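Local structure of regulatory Subunit of Protein Kinase A (cAMP-dependent) from Euglena gracilis (Euglena gracilis, 6RSX) at residues R34-L39 / Y82-S86; M60-E66 / N133-L139; M72-D76 / L92-P97. The protein binds cAMP in two cyclic nucleotide-binding domains and, as in related regulatory subunits, probably keeps the kinase catalytic subunit inactive until cAMP arrives. One frame throughout, in Å; residues are numbered along the deposited sequence.

Contact 1: R34-L39 / Y82-S86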
loop_
_atom_site.group_PDB
_atom_site.type_symbol
_atom_site.label_atom_id
_atom_site.label_comp_id
_atom_site.label_asym_id
_atom_site.label_seq_id
_atom_site.Cartn_x
_atom_site.Cartn_y
_atom_site.Cartn_z
ATOM N N ARG A 34 -15.616 9.082 -13.728
ATOM C CA ARG A 34 -16.151 8.171 -12.730
ATOM C C ARG A 34 -15.140 7.098 -12.330
ATOM O O ARG A 34 -14.954 6.815 -11.138
ATOM C CB ARG A 34 -17.422 7.547 -13.282
ATOM C CG ARG A 34 -18.095 6.670 -12.316
ATOM C CD ARG A 34 -19.471 6.231 -12.806
ATOM N NE ARG A 34 -19.925 5.080 -12.020
ATOM C CZ ARG A 34 -20.835 4.209 -12.426
ATOM N NH1 ARG A 34 -21.398 4.338 -13.637
ATOM N NH2 ARG A 34 -21.151 3.171 -11.658
ATOM N N ILE A 35 -14.477 6.476 -13.308
ATOM C CA ILE A 35 -13.455 5.495 -12.969
ATOM C C ILE A 35 -12.319 6.144 -12.194
ATOM O O ILE A 35 -11.853 5.610 -11.171
ATOM C CB ILE A 35 -12.967 4.790 -14.252
ATOM C CG1 ILE A 35 -14.095 3.938 -14.796
ATOM C CG2 ILE A 35 -11.732 3.963 -13.958
ATOM C CD1 ILE A 35 -13.859 3.471 -16.251
ATOM N N GLU A 36 -11.870 7.326 -12.644
ATOM C CA GLU A 36 -10.801 8.030 -11.947
ATOM C C GLU A 36 -11.152 8.261 -10.485
ATOM O O GLU A 36 -10.296 8.107 -9.607
ATOM C CB GLU A 36 -10.506 9.368 -12.628
ATOM C CG GLU A 36 -9.899 9.257 -14.001
ATOM C CD GLU A 36 -9.675 10.618 -14.640
ATOM O OE1 GLU A 36 -9.895 11.646 -13.961
ATOM O OE2 GLU A 36 -9.282 10.657 -15.825
ATOM N N LYS A 37 -12.406 8.629 -10.204
ATOM C CA LYS A 37 -12.811 8.887 -8.813
ATOM C C LYS A 37 -12.651 7.637 -7.970
ATOM O O LYS A 37 -12.163 7.679 -6.827
ATOM C CB LYS A 37 -14.268 9.350 -8.773
ATOM C CG LYS A 37 -14.473 10.859 -8.730
ATOM C CD LYS A 37 -15.845 11.238 -9.307
ATOM C CE LYS A 37 -16.988 10.595 -8.528
ATOM N NZ LYS A 37 -17.177 11.118 -7.138
ATOM N N CYS A 38 -13.060 6.505 -8.538
ATOM C CA CYS A 38 -12.950 5.226 -7.862
ATOM C C CYS A 38 -11.483 4.824 -7.675
ATOM O O CYS A 38 -11.094 4.385 -6.591
ATOM C CB CYS A 38 -13.757 4.197 -8.668
ATOM S SG CYS A 38 -13.654 2.515 -8.094
ATOM N N LEU A 39 -10.641 5.006 -8.700
ATOM C CA LEU A 39 -9.257 4.533 -8.667
ATOM C C LEU A 39 -8.314 5.443 -7.898
ATOM O O LEU A 39 -7.163 5.060 -7.647
ATOM C CB LEU A 39 -8.719 4.359 -10.087
ATOM C CG LEU A 39 -9.500 3.384 -10.983
ATOM C CD1 LEU A 39 -8.736 3.184 -12.259
ATOM C CD2 LEU A 39 -9.777 2.015 -10.330
ATOM N N TYR A 82 -10.905 -6.675 -9.640
ATOM C CA TYR A 82 -11.987 -5.779 -9.245
ATOM C C TYR A 82 -11.478 -4.619 -8.398
ATOM O O TYR A 82 -10.541 -4.778 -7.603
ATOM C CB TYR A 82 -13.070 -6.516 -8.410
ATOM C CG TYR A 82 -13.766 -7.632 -9.180
ATOM C CD1 TYR A 82 -14.863 -7.350 -9.980
ATOM C CD2 TYR A 82 -13.365 -8.967 -9.034
ATOM C CE1 TYR A 82 -15.537 -8.359 -10.675
ATOM C CE2 TYR A 82 -14.018 -9.985 -9.727
ATOM C CZ TYR A 82 -15.113 -9.676 -10.529
ATOM O OH TYR A 82 -15.795 -10.652 -11.200
ATOM N N VAL A 83 -12.121 -3.460 -8.563
ATOM C CA VAL A 83 -11.996 -2.350 -7.590
ATOM C C VAL A 83 -13.387 -1.992 -7.086
ATOM O O VAL A 83 -14.323 -1.826 -7.866
ATOM C CB VAL A 83 -11.307 -1.109 -8.209
ATOM C CG1 VAL A 83 -11.064 0.006 -7.135
ATOM C CG2 VAL A 83 -9.982 -1.472 -8.883
ATOM N N ILE A 84 -13.525 -1.804 -5.767
ATOM C CA ILE A 84 -14.819 -1.461 -5.201
ATOM C C ILE A 84 -15.118 0.015 -5.475
ATOM O O ILE A 84 -14.296 0.892 -5.180
ATOM C CB ILE A 84 -14.831 -1.733 -3.686
ATOM C CG1 ILE A 84 -14.662 -3.249 -3.419
ATOM C CG2 ILE A 84 -16.153 -1.227 -3.119
ATOM C CD1 ILE A 84 -14.576 -3.621 -1.898
ATOM N N GLU A 85 -16.313 0.291 -5.992
ATOM C CA GLU A 85 -16.804 1.654 -6.119
ATOM C C GLU A 85 -17.684 2.031 -4.923
ATOM O O GLU A 85 -17.474 3.087 -4.310
ATOM C CB GLU A 85 -17.594 1.813 -7.426
ATOM C CG GLU A 85 -18.056 3.277 -7.640
ATOM C CD GLU A 85 -18.741 3.417 -9.015
ATOM O OE1 GLU A 85 -19.555 2.531 -9.373
ATOM O OE2 GLU A 85 -18.388 4.359 -9.756
ATOM N N SER A 86 -18.631 1.157 -4.554
ATOM C CA SER A 86 -19.552 1.383 -3.428
ATOM C C SER A 86 -19.698 0.101 -2.630
ATOM O O SER A 86 -19.627 -1.004 -3.185
ATOM C CB SER A 86 -20.977 1.718 -3.878
ATOM O OG SER A 86 -21.020 2.582 -4.972
HETATM O O HOH W 1 -16.861 6.431 -9.009
#
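Glu-85 meets the helix 34-39 with its carboxylate laid against the guanidinium of Arg-34. Two hydrogen bonds form this salt bridge, Arg-34 NE to Glu-85 OE2 at 2.8 Å and Arg-34 NH2 to Glu-85 OE1 at 2.9 Å, and extended side chains let both charges reach across. A water donates to Glu-85 OE2 (2.7 Å) and Arg-34 O (2.9 Å), tying the carboxylate to the helix backbone as well. The helix belongs to the helical part that precedes the beta roll of a cyclic nucleotide-binding domain, and it crosses strand 82-84 almost at right angles (82°). Glu-85 and Ser-86 both face Arg-135, a classic beta bulge where the chain turns a corner. One helical turn on from Arg-34, Cys-38 points at the strand. The small, only weakly polar thiol suits this close approach: Cys-38 SG lies 3.4 Å from Ile-84 O and 3.7 Å from Val-83 CG1. Branched Val-83 also reaches Leu-39, with Val-83 CG2 lying 3.8 Å from Leu-39 CD2.

Contact 2: M60-E66 / N133-L139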
loop_
_atom_site.group_PDB
_atom_site.type_symbol
_atom_site.label_atom_id
_atom_site.label_comp_id
_atom_site.label_asym_id
_atom_site.label_seq_id
_atom_site.Cartn_x
_atom_site.Cartn_y
_atom_site.Cartn_z
ATOM N N MET A 60 -12.448 -0.877 -18.444
ATOM C CA MET A 60 -13.111 -1.326 -17.220
ATOM C C MET A 60 -14.622 -1.355 -17.401
ATOM O O MET A 60 -15.205 -0.512 -18.097
ATOM C CB MET A 60 -12.735 -0.423 -16.033
ATOM C CG MET A 60 -11.498 -0.894 -15.369
ATOM S SD MET A 60 -11.167 -0.010 -13.846
ATOM C CE MET A 60 -10.910 -1.432 -12.773
ATOM N N PHE A 61 -15.268 -2.333 -16.783
ATOM C CA PHE A 61 -16.710 -2.481 -16.862
ATOM C C PHE A 61 -17.331 -2.628 -15.469
ATOM O O PHE A 61 -16.676 -3.036 -14.499
ATOM C CB PHE A 61 -17.108 -3.687 -17.737
ATOM C CG PHE A 61 -16.488 -5.006 -17.321
ATOM C CD1 PHE A 61 -15.192 -5.345 -17.716
ATOM C CD2 PHE A 61 -17.208 -5.906 -16.571
ATOM C CE1 PHE A 61 -14.620 -6.594 -17.350
ATOM C CE2 PHE A 61 -16.655 -7.154 -16.202
ATOM C CZ PHE A 61 -15.369 -7.491 -16.601
ATOM N N GLU A 62 -18.629 -2.325 -15.403
ATOM C CA GLU A 62 -19.367 -2.302 -14.131
ATOM C C GLU A 62 -19.873 -3.693 -13.783
ATOM O O GLU A 62 -20.293 -4.469 -14.657
ATOM C CB GLU A 62 -20.568 -1.357 -14.218
ATOM C CG GLU A 62 -20.222 0.067 -14.501
ATOM C CD GLU A 62 -21.462 0.956 -14.639
ATOM O OE1 GLU A 62 -21.589 1.641 -15.678
ATOM O OE2 GLU A 62 -22.307 0.960 -13.714
ATOM N N LYS A 63 -19.810 -4.021 -12.504
ATOM C CA LYS A 63 -20.427 -5.222 -11.960
ATOM C C LYS A 63 -21.086 -4.819 -10.652
ATOM O O LYS A 63 -20.509 -4.034 -9.915
ATOM C CB LYS A 63 -19.414 -6.298 -11.642
ATOM C CG LYS A 63 -20.050 -7.645 -11.331
ATOM C CD LYS A 63 -18.980 -8.757 -11.219
ATOM C CE LYS A 63 -19.117 -9.825 -12.329
ATOM N NZ LYS A 63 -19.460 -9.262 -13.694
ATOM N N THR A 64 -22.253 -5.368 -10.362
ATOM C CA THR A 64 -22.904 -5.137 -9.080
ATOM C C THR A 64 -23.111 -6.482 -8.398
ATOM O O THR A 64 -23.090 -7.544 -9.039
ATOM C CB THR A 64 -24.244 -4.402 -9.242
ATOM O OG1 THR A 64 -25.133 -5.220 -10.016
ATOM C CG2 THR A 64 -24.044 -3.093 -9.970
ATOM N N ALA A 65 -23.293 -6.421 -7.083
ATOM C CA ALA A 65 -23.558 -7.597 -6.267
ATOM C C ALA A 65 -24.513 -7.194 -5.158
ATOM O O ALA A 65 -24.236 -6.213 -4.458
ATOM C CB ALA A 65 -22.284 -8.136 -5.624
ATOM N N GLU A 66 -25.583 -7.963 -4.964
ATOM C CA GLU A 66 -26.494 -7.693 -3.860
ATOM C C GLU A 66 -25.871 -8.127 -2.550
ATOM O O GLU A 66 -25.065 -9.058 -2.509
ATOM C CB GLU A 66 -27.817 -8.429 -4.040
ATOM C CG GLU A 66 -28.667 -7.909 -5.166
ATOM C CD GLU A 66 -29.942 -8.734 -5.345
ATOM O OE1 GLU A 66 -30.358 -9.419 -4.376
ATOM O OE2 GLU A 66 -30.519 -8.708 -6.460
ATOM N N ASN A 133 -25.102 -3.957 -0.514
ATOM C CA ASN A 133 -25.061 -3.928 -1.973
ATOM C C ASN A 133 -23.750 -3.286 -2.392
ATOM O O ASN A 133 -23.278 -2.338 -1.751
ATOM C CB ASN A 133 -26.219 -3.127 -2.538
ATOM C CG ASN A 133 -27.553 -3.758 -2.237
ATOM O OD1 ASN A 133 -27.656 -4.970 -1.983
ATOM N ND2 ASN A 133 -28.598 -2.935 -2.264
ATOM N N VAL A 134 -23.155 -3.797 -3.461
ATOM C CA VAL A 134 -21.823 -3.356 -3.860
ATOM C C VAL A 134 -21.836 -2.984 -5.343
ATOM O O VAL A 134 -22.519 -3.622 -6.175
ATOM C CB VAL A 134 -20.759 -4.448 -3.557
ATOM C CG1 VAL A 134 -19.454 -4.163 -4.291
ATOM C CG2 VAL A 134 -20.505 -4.630 -2.041
ATOM N N ARG A 135 -21.100 -1.939 -5.674
ATOM C CA ARG A 135 -20.799 -1.578 -7.052
ATOM C C ARG A 135 -19.297 -1.737 -7.258
ATOM O O ARG A 135 -18.502 -1.313 -6.421
ATOM C CB ARG A 135 -21.209 -0.133 -7.375
ATOM C CG ARG A 135 -22.705 0.156 -7.438
ATOM C CD ARG A 135 -23.023 1.565 -8.064
ATOM N NE ARG A 135 -22.297 2.692 -7.434
ATOM C CZ ARG A 135 -22.228 3.909 -7.965
ATOM N NH1 ARG A 135 -22.842 4.169 -9.129
ATOM N NH2 ARG A 135 -21.537 4.863 -7.343
ATOM N N LEU A 136 -18.905 -2.342 -8.404
ATOM C CA LEU A 136 -17.494 -2.604 -8.662
ATOM C C LEU A 136 -17.156 -2.139 -10.077
ATOM O O LEU A 136 -18.033 -2.106 -10.947
ATOM C CB LEU A 136 -17.177 -4.128 -8.618
ATOM C CG LEU A 136 -17.684 -4.973 -7.438
ATOM C CD1 LEU A 136 -17.789 -6.451 -7.747
ATOM C CD2 LEU A 136 -16.694 -4.820 -6.331
ATOM N N TRP A 137 -15.888 -1.818 -10.302
ATOM C CA TRP A 137 -15.325 -1.726 -11.656
ATOM C C TRP A 137 -14.380 -2.900 -11.857
ATOM O O TRP A 137 -13.624 -3.257 -10.966
ATOM C CB TRP A 137 -14.588 -0.390 -11.826
ATOM C CG TRP A 137 -15.535 0.774 -12.012
ATOM C CD1 TRP A 137 -15.911 1.735 -11.069
ATOM C CD2 TRP A 137 -16.206 1.108 -13.205
ATOM N NE1 TRP A 137 -16.792 2.626 -11.646
ATOM C CE2 TRP A 137 -16.979 2.269 -12.958
ATOM C CE3 TRP A 137 -16.212 0.551 -14.489
ATOM C CZ2 TRP A 137 -17.760 2.864 -13.950
ATOM C CZ3 TRP A 137 -16.990 1.135 -15.465
ATOM C CH2 TRP A 137 -17.749 2.278 -15.205
ATOM N N ALA A 138 -14.404 -3.523 -13.039
ATOM C CA ALA A 138 -13.667 -4.763 -13.232
ATOM C C ALA A 138 -12.834 -4.690 -14.506
ATOM O O ALA A 138 -13.223 -4.029 -15.468
ATOM C CB ALA A 138 -14.613 -5.956 -13.355
ATOM N N LEU A 139 -11.660 -5.318 -14.460
ATOM C CA LEU A 139 -10.834 -5.594 -15.638
ATOM C C LEU A 139 -10.838 -7.088 -15.904
ATOM O O LEU A 139 -10.674 -7.895 -14.979
ATOM C CB LEU A 139 -9.378 -5.165 -15.439
ATOM C CG LEU A 139 -9.008 -3.686 -15.421
ATOM C CD1 LEU A 139 -7.551 -3.557 -15.040
ATOM C CD2 LEU A 139 -9.247 -3.173 -16.834
#
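The first and last strands of the domain's beta roll, 61-65 and 134-139, run antiparallel here, with a twist that sets their directions 139° apart. Three hydrogen-bonded pairs, Phe-61 with Ala-138, Lys-63 with Leu-136 and Ala-65 with Val-134, join the backbones; Phe-61 N to Ala-138 O (3.0 Å) and Ala-138 N to Phe-61 O (2.7 Å) open the series. Each ring receives a small or slender group over its face. On one side of the sheet the Phe-61 ring lies flat over Ala-138, whose CB is 3.9 Å from the ring centroid in a CH-pi contact; the methyl is small enough to sit under the aromatic face. On the other side the slim aliphatic stem of Glu-62 meets the broad indole of Trp-137, with Glu-62 CG 3.6 Å from the centroid of the six-membered ring. Flexible Met-60, just after helix 50-59, lies beside the indole through its CB, 3.9 Å from Trp-137 CE3, and continues to Leu-139 through its CG, 3.5 Å from Leu-139 CD2. At the far end the side chains meet more loosely, Ala-65 CB lying 4.5 Å from Val-134 CB. Beyond them Asn-133 OD1, which accepts a hydrogen bond from Ala-67 N, lies 3.5 Å from Glu-66 CA.

Contact 3: M72-D76 / L92-P97. With CMP (adenosine-3',5'-cyclic-monophosphate), chain B.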
loop_
_atom_site.group_PDB
_atom_site.type_symbol
_atom_site.label_atom_id
_atom_site.label_comp_id
_atom_site.label_asym_id
_atom_site.label_seq_id
_atom_site.Cartn_x
_atom_site.Cartn_y
_atom_site.Cartn_z
ATOM N N MET A 72 -16.731 -13.712 -5.759
ATOM C CA MET A 72 -15.895 -14.847 -6.122
ATOM C C MET A 72 -15.804 -15.774 -4.920
ATOM O O MET A 72 -15.958 -15.354 -3.767
ATOM C CB MET A 72 -14.500 -14.432 -6.561
ATOM C CG MET A 72 -13.685 -13.659 -5.445
ATOM S SD MET A 72 -12.030 -13.208 -6.046
ATOM C CE MET A 72 -12.460 -12.057 -7.325
ATOM N N LYS A 73 -15.573 -17.056 -5.200
ATOM C CA LYS A 73 -15.379 -18.032 -4.147
ATOM C C LYS A 73 -13.954 -18.545 -4.171
ATOM O O LYS A 73 -13.363 -18.740 -5.239
ATOM C CB LYS A 73 -16.360 -19.197 -4.273
ATOM C CG LYS A 73 -17.776 -18.737 -4.313
ATOM C CD LYS A 73 -18.598 -19.460 -3.272
ATOM C CE LYS A 73 -18.016 -19.321 -1.861
ATOM N NZ LYS A 73 -18.816 -20.154 -0.905
ATOM N N GLN A 74 -13.430 -18.784 -2.982
ATOM C CA GLN A 74 -12.114 -19.385 -2.848
ATOM C C GLN A 74 -12.069 -20.643 -3.715
ATOM O O GLN A 74 -13.060 -21.352 -3.824
ATOM C CB GLN A 74 -11.841 -19.727 -1.392
ATOM C CG GLN A 74 -10.399 -20.100 -1.134
ATOM C CD GLN A 74 -10.150 -20.289 0.351
ATOM O OE1 GLN A 74 -10.955 -19.840 1.152
ATOM N NE2 GLN A 74 -9.066 -20.987 0.725
ATOM N N TYR A 75 -10.902 -20.902 -4.269
ATOM C CA TYR A 75 -10.655 -22.014 -5.226
ATOM C C TYR A 75 -11.255 -21.856 -6.622
ATOM O O TYR A 75 -10.954 -22.690 -7.502
ATOM C CB TYR A 75 -11.132 -23.355 -4.616
ATOM C CG TYR A 75 -10.709 -23.592 -3.209
ATOM C CD1 TYR A 75 -9.349 -23.757 -2.848
ATOM C CD2 TYR A 75 -11.665 -23.680 -2.198
ATOM C CE1 TYR A 75 -8.984 -23.963 -1.495
ATOM C CE2 TYR A 75 -11.299 -23.895 -0.885
ATOM C CZ TYR A 75 -9.966 -24.065 -0.545
ATOM O OH TYR A 75 -9.667 -24.265 0.781
ATOM N N ASP A 76 -12.091 -20.838 -6.894
ATOM C CA ASP A 76 -12.552 -20.617 -8.281
ATOM C C ASP A 76 -11.379 -20.384 -9.251
ATOM O O ASP A 76 -10.322 -19.860 -8.879
ATOM C CB ASP A 76 -13.443 -19.376 -8.400
ATOM C CG ASP A 76 -14.872 -19.547 -7.857
ATOM O OD1 ASP A 76 -15.290 -20.701 -7.590
ATOM O OD2 ASP A 76 -15.568 -18.466 -7.735
ATOM N N LEU A 92 -13.018 -13.796 3.114
ATOM C CA LEU A 92 -13.198 -15.027 3.886
ATOM C C LEU A 92 -12.240 -16.091 3.363
ATOM O O LEU A 92 -12.134 -16.288 2.148
ATOM C CB LEU A 92 -14.644 -15.537 3.773
ATOM C CG LEU A 92 -15.702 -14.503 4.169
ATOM C CD1 LEU A 92 -16.988 -14.705 3.455
ATOM C CD2 LEU A 92 -15.905 -14.680 5.641
ATOM N N ILE A 93 -11.543 -16.780 4.260
ATOM C CA ILE A 93 -10.584 -17.793 3.834
ATOM C C ILE A 93 -10.819 -19.086 4.609
ATOM O O ILE A 93 -10.826 -19.093 5.844
ATOM C CB ILE A 93 -9.131 -17.316 3.982
ATOM C CG1 ILE A 93 -8.920 -16.037 3.151
ATOM C CG2 ILE A 93 -8.135 -18.461 3.561
ATOM C CD1 ILE A 93 -7.516 -15.391 3.353
ATOM N N GLN A 94 -11.006 -20.182 3.872
ATOM C CA GLN A 94 -11.092 -21.509 4.474
ATOM C C GLN A 94 -9.705 -22.114 4.567
ATOM O O GLN A 94 -8.871 -21.923 3.671
ATOM C CB GLN A 94 -11.940 -22.446 3.572
ATOM C CG GLN A 94 -13.349 -21.955 3.326
ATOM C CD GLN A 94 -13.880 -22.556 2.070
ATOM O OE1 GLN A 94 -13.990 -21.870 1.051
ATOM N NE2 GLN A 94 -14.204 -23.849 2.119
ATOM N N PRO A 95 -9.470 -22.933 5.589
ATOM C CA PRO A 95 -8.185 -23.632 5.687
ATOM C C PRO A 95 -8.100 -24.813 4.746
ATOM O O PRO A 95 -6.999 -25.281 4.440
ATOM C CB PRO A 95 -8.159 -24.115 7.139
ATOM C CG PRO A 95 -9.582 -24.203 7.520
ATOM C CD PRO A 95 -10.283 -23.095 6.803
ATOM N N ASN A 96 -9.230 -25.281 4.286
ATOM C CA ASN A 96 -9.297 -26.327 3.269
ATOM C C ASN A 96 -10.726 -26.406 2.768
ATOM O O ASN A 96 -11.649 -25.879 3.421
ATOM C CB ASN A 96 -8.841 -27.664 3.835
ATOM C CG ASN A 96 -9.740 -28.158 4.942
ATOM O OD1 ASN A 96 -10.883 -28.553 4.708
ATOM N ND2 ASN A 96 -9.236 -28.147 6.161
ATOM N N PRO A 97 -10.965 -27.108 1.641
ATOM C CA PRO A 97 -12.281 -27.031 0.999
ATOM C C PRO A 97 -13.377 -27.652 1.831
ATOM O O PRO A 97 -14.553 -27.337 1.627
ATOM C CB PRO A 97 -12.079 -27.798 -0.341
ATOM C CG PRO A 97 -10.573 -27.677 -0.613
ATOM C CD PRO A 97 -9.956 -27.760 0.785
HETATM P P CMP B . -7.287 -13.912 -5.703
HETATM O O1P CMP B . -7.289 -13.825 -7.267
HETATM O O2P CMP B . -6.648 -15.005 -4.954
HETATM O "O5'" CMP B . -8.813 -13.970 -5.200
HETATM C "C5'" CMP B . -9.158 -13.623 -3.860
HETATM C "C4'" CMP B . -8.531 -12.290 -3.580
HETATM O "O4'" CMP B . -8.690 -11.825 -2.233
HETATM C "C3'" CMP B . -7.033 -12.285 -3.747
HETATM O "O3'" CMP B . -6.655 -12.445 -5.095
HETATM C "C2'" CMP B . -6.633 -10.950 -3.110
HETATM O "O2'" CMP B . -6.783 -9.924 -4.078
HETATM C "C1'" CMP B . -7.728 -10.794 -2.017
HETATM N N9 CMP B . -7.239 -10.933 -0.650
HETATM C C8 CMP B . -7.512 -10.057 0.379
HETATM N N7 CMP B . -6.959 -10.527 1.482
HETATM C C5 CMP B . -6.314 -11.653 1.146
HETATM C C6 CMP B . -5.567 -12.476 1.945
HETATM N N6 CMP B . -5.244 -12.409 3.350
HETATM N N1 CMP B . -4.967 -13.538 1.457
HETATM C C2 CMP B . -5.154 -13.825 0.132
HETATM N N3 CMP B . -5.888 -13.009 -0.695
HETATM C C4 CMP B . -6.482 -11.920 -0.161
HETATM O O HOH W 2 -13.745 -19.156 1.384
HETATM O O HOH W 3 -15.032 -21.856 -1.529
HETATM O O HOH W 4 -7.267 -23.946 1.480
#
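Leu-92 enters as part of strand 89-93 and takes little part, its side chain set sideways to segment 72-76. Ile-93, the last residue of the strand, works on two fronts. Ile-93 CG2 rests 3.9 Å from Gln-74 NE2, while Ile-93 CD1 reaches to 3.7 Å from N1 of the bound cAMP, an apolar branched residue suited to the flat adenine; further along the ligand, Met-72 SD lies 3.4 Å from O5'. Gln-94 is the heart of the contact. Its backbone is gripped at both ends by the side-chain amide of Gln-74: Gln-94 N donates to Gln-74 OE1 (2.7 Å) and Gln-74 NE2 donates to Gln-94 O (3.1 Å). Glutamine can do this because one planar amide carries both a donor and an acceptor, as a neighbouring backbone would. A water also links Gln-94 OE1 (2.8 Å) to Gln-74 O (3.1 Å), while Gln-94 NE2 donates a hydrogen bond to Ala-99 O. Past Pro-95, Asn-96 C lies 3.1 Å from Tyr-75 OH. Pro-97 then packs its ring on the phenol, Pro-97 CG lying 4.1 Å from the Tyr-75 ring centroid in a CH-pi contact; the flat phenol offers a broad face to the rigid proline ring. Gln-74 and Tyr-75 are the middle residues of a type II beta turn closed by Asp-76 N to Lys-73 O (3.0 Å). This turn follows strand 70-72, and Gln-74 N is hydrogen-bonded to Ser-127 OG at the start of strand 127-130, which lies between strands 70-72 and 89-93 in the sheet.

From the N terminus the chain passes through 34-39, 60-66 and 72-76 before any contact closes. Contact 1 closes first, when 82-86 returns to the helix; contact 3 follows at 92-97, and contact 2 last, at 133-139. Contact 3 is nested within the loop closed by contact 2, whereas contact 1 crosses both. Contact 1 fastens the N-terminal helix to one sheet of the roll, and contact 2 pairs the edge strand of that sheet with its neighbour; they touch where Ser-86 OG meets Arg-135 NE (2.8 Å). Contact 3 joins the turn after strand 70-72 to the end of strand 89-93 in the other sheet; Tyr-82 CE2, 3.5 Å from Met-72 CE, links it to contact 1.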